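Local coordinates for 5'-Methylthioadenosine Nucleosidase (Arabidopsis thaliana, PDB 2H8G), which is a nucleosidase of the phosphorylase superfamily, with a mixed alpha/beta fold, and holds adenine in a pocket, at residues F46-T51 against I74-P79. Residues are numbered along the deposited sequence; the frame is centred on the assembly and turned at random.
Sequences FGLSET and INVVCP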
ATOM      1  N   PHE A  46     -10.321 -25.754  10.004  1.00 39.51           N
ATOM      2  CA  PHE A  46     -10.480 -25.481  11.429  1.00 38.68           C
ATOM      3  C   PHE A  46     -11.891 -25.021  11.776  1.00 38.33           C
ATOM      4  O   PHE A  46     -12.146 -24.558  12.886  1.00 37.98           O
ATOM      5  CB  PHE A  46      -9.461 -24.435  11.890  1.00 38.77           C
ATOM      6  CG  PHE A  46      -8.037 -24.919  11.845  1.00 39.25           C
ATOM      7  CD1 PHE A  46      -7.394 -25.128  10.629  1.00 39.13           C
ATOM      8  CD2 PHE A  46      -7.345 -25.189  13.023  1.00 38.67           C
ATOM      9  CE1 PHE A  46      -6.083 -25.603  10.585  1.00 39.34           C
ATOM     10  CE2 PHE A  46      -6.034 -25.664  12.990  1.00 39.55           C
ATOM     11  CZ  PHE A  46      -5.403 -25.871  11.768  1.00 38.57           C
ATOM     12  N   GLY A  47     -12.802 -25.151  10.815  1.00 38.73           N
ATOM     13  CA  GLY A  47     -14.184 -24.761  11.033  1.00 38.90           C
ATOM     14  C   GLY A  47     -14.364 -23.344  11.543  1.00 39.21           C
ATOM     15  O   GLY A  47     -15.159 -23.100  12.452  1.00 38.42           O
ATOM     16  N   LEU A  48     -13.626 -22.405  10.960  1.00 38.53           N
ATOM     17  CA  LEU A  48     -13.728 -21.009  11.365  1.00 38.03           C
ATOM     18  C   LEU A  48     -15.030 -20.421  10.829  1.00 38.86           C
ATOM     19  O   LEU A  48     -15.476 -20.771   9.735  1.00 39.97           O
ATOM     20  CB  LEU A  48     -12.538 -20.214  10.821  1.00 35.87           C
ATOM     21  CG  LEU A  48     -11.140 -20.727  11.176  1.00 35.58           C
ATOM     22  CD1 LEU A  48     -10.098 -19.849  10.506  1.00 34.18           C
ATOM     23  CD2 LEU A  48     -10.943 -20.724  12.678  1.00 35.06           C
ATOM     24  N   SER A  49     -15.637 -19.526  11.599  1.00 39.75           N
ATOM     25  CA  SER A  49     -16.889 -18.898  11.192  1.00 41.44           C
ATOM     26  C   SER A  49     -16.656 -17.473  10.703  1.00 42.00           C
ATOM     27  O   SER A  49     -15.869 -16.726  11.285  1.00 40.24           O
ATOM     28  CB  SER A  49     -17.876 -18.880  12.362  1.00 41.89           C
ATOM     29  OG  SER A  49     -18.168 -20.196  12.802  1.00 45.30           O
ATOM     30  N   GLU A  50     -17.350 -17.105   9.632  1.00 43.43           N
ATOM     31  CA  GLU A  50     -17.228 -15.768   9.063  1.00 45.80           C
ATOM     32  C   GLU A  50     -18.007 -14.778   9.917  1.00 47.24           C
ATOM     33  O   GLU A  50     -19.235 -14.836   9.976  1.00 47.74           O
ATOM     34  CB  GLU A  50     -17.778 -15.752   7.635  1.00 46.30           C
ATOM     35  CG  GLU A  50     -17.483 -14.473   6.872  1.00 47.60           C
ATOM     36  CD  GLU A  50     -18.161 -14.429   5.518  1.00 48.47           C
ATOM     37  OE1 GLU A  50     -18.076 -15.430   4.774  1.00 48.71           O
ATOM     38  OE2 GLU A  50     -18.774 -13.392   5.193  1.00 50.67           O
ATOM     39  N   THR A  51     -17.294 -13.875  10.584  1.00 48.70           N
ATOM     40  CA  THR A  51     -17.940 -12.875  11.426  1.00 50.97           C
ATOM     41  C   THR A  51     -18.837 -11.994  10.565  1.00 52.40           C
ATOM     42  O   THR A  51     -18.379 -11.376   9.604  1.00 53.35           O
ATOM     43  CB  THR A  51     -16.906 -11.976  12.133  1.00 50.55           C
ATOM     44  OG1 THR A  51     -16.143 -11.264  11.151  1.00 51.14           O
ATOM     45  CG2 THR A  51     -15.970 -12.810  12.989  1.00 51.31           C
ATOM     46  N   ILE A  74      -7.721 -18.207  16.605  1.00 30.03           N
ATOM     47  CA  ILE A  74      -7.300 -18.071  15.218  1.00 29.63           C
ATOM     48  C   ILE A  74      -8.172 -17.096  14.450  1.00 29.39           C
ATOM     49  O   ILE A  74      -9.391 -17.241  14.398  1.00 29.80           O
ATOM     50  CB  ILE A  74      -7.331 -19.425  14.484  1.00 30.37           C
ATOM     51  CG1 ILE A  74      -6.466 -20.441  15.230  1.00 31.56           C
ATOM     52  CG2 ILE A  74      -6.832 -19.252  13.052  1.00 31.27           C
ATOM     53  CD1 ILE A  74      -6.483 -21.820  14.617  1.00 32.64           C
ATOM     54  N   ASN A  75      -7.532 -16.097  13.854  1.00 28.61           N
ATOM     55  CA  ASN A  75      -8.237 -15.108  13.060  1.00 28.71           C
ATOM     56  C   ASN A  75      -7.655 -15.157  11.654  1.00 27.66           C
ATOM     57  O   ASN A  75      -6.444 -15.272  11.482  1.00 29.75           O
ATOM     58  CB  ASN A  75      -8.048 -13.707  13.655  1.00 29.55           C
ATOM     59  CG  ASN A  75      -8.756 -13.538  14.988  1.00 31.75           C
ATOM     60  OD1 ASN A  75      -8.147 -13.142  15.984  1.00 35.06           O
ATOM     61  ND2 ASN A  75     -10.049 -13.832  15.012  1.00 33.36           N
ATOM     62  N   VAL A  76      -8.522 -15.115  10.652  1.00 26.74           N
ATOM     63  CA  VAL A  76      -8.079 -15.122   9.262  1.00 25.54           C
ATOM     64  C   VAL A  76      -8.723 -13.912   8.603  1.00 25.62           C
ATOM     65  O   VAL A  76      -9.945 -13.772   8.616  1.00 24.90           O
ATOM     66  CB  VAL A  76      -8.527 -16.399   8.518  1.00 26.99           C
ATOM     67  CG1 VAL A  76      -8.094 -16.328   7.058  1.00 27.18           C
ATOM     68  CG2 VAL A  76      -7.923 -17.624   9.182  1.00 27.01           C
ATOM     69  N   VAL A  77      -7.907 -13.032   8.034  1.00 22.36           N
ATOM     70  CA  VAL A  77      -8.435 -11.837   7.396  1.00 22.67           C
ATOM     71  C   VAL A  77      -8.073 -11.770   5.920  1.00 22.11           C
ATOM     72  O   VAL A  77      -6.942 -12.063   5.528  1.00 20.89           O
ATOM     73  CB  VAL A  77      -7.936 -10.565   8.110  1.00 22.51           C
ATOM     74  CG1 VAL A  77      -8.361 -10.604   9.565  1.00 25.60           C
ATOM     75  CG2 VAL A  77      -6.422 -10.458   8.006  1.00 24.54           C
ATOM     76  N   CYS A  78      -9.057 -11.392   5.108  1.00 21.47           N
ATOM     77  CA  CYS A  78      -8.893 -11.281   3.663  1.00 21.07           C
ATOM     78  C   CYS A  78      -9.430  -9.932   3.210  1.00 22.08           C
ATOM     79  O   CYS A  78     -10.422  -9.445   3.754  1.00 21.31           O
ATOM     80  CB  CYS A  78      -9.681 -12.382   2.953  1.00 21.72           C
ATOM     81  SG  CYS A  78      -9.292 -14.054   3.488  1.00 25.76           S
ATOM     82  N   PRO A  79      -8.792  -9.318   2.199  1.00 20.64           N
ATOM     83  CA  PRO A  79      -9.221  -8.016   1.679  1.00 23.80           C
ATOM     84  C   PRO A  79     -10.619  -8.065   1.062  1.00 25.03           C
ATOM     85  O   PRO A  79     -11.282  -7.037   0.923  1.00 26.14           O
ATOM     86  CB  PRO A  79      -8.130  -7.673   0.664  1.00 24.81           C
ATOM     87  CG  PRO A  79      -7.680  -9.015   0.183  1.00 25.34           C
ATOM     88  CD  PRO A  79      -7.609  -9.809   1.468  1.00 22.37           C
TER
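With CG anti to its carbonyl carbon (chi1 -55°) and an extended second torsion, Leu48 places CD1 against Ile74 and Val76 of strand 72-78; in Ile74 a like first torsion and an extended second one (chi2 177°) carry CD1 out to the ring of Phe46. The tightest approach is Leu48 CD1 to Val76 CG2 at 3.4 Å, shorter than usual van der Waals contact. That same Leu48 CD1 also lies 4.2 Å from Ile74 CG2, so one methyl bears on two residues of the strand. The other branch, Leu48 CD2, lies 4.2 Å from Ile74 O. Ile74 and Val76 alternate with Asn75, whose CB points away, as expected of an extended strand presenting every second side chain to one side. On the Phe46 side, Ile74 CD1 comes obliquely to the ring, 3.8 Å from Phe46 CD2, the two side chains crossing at about a right angle.

The turn between Phe46 and Leu48 is a Schellman motif closing helix 36-45: Leu48 N bonds to Val43 O, Gly47 N to Asn44 O, and Gly47 is the C-prime residue with positive phi. Strand 49-50 then pairs with strand 63-69, the antiparallel neighbour of 72-78 in the mixed sheet of this phosphorylase-superfamily fold. Between the two segments the side-chain contacts are apolar, with Phe46 and Leu48 facing Ile74 and Val76; the closest CA approach is Leu48 CA to Ile74 CA at 8.0 Å. Around the Phe46 ring, His69 makes an edge-to-face contact, while Ile256 of helix 233-259 touches both Phe46 and Ile74.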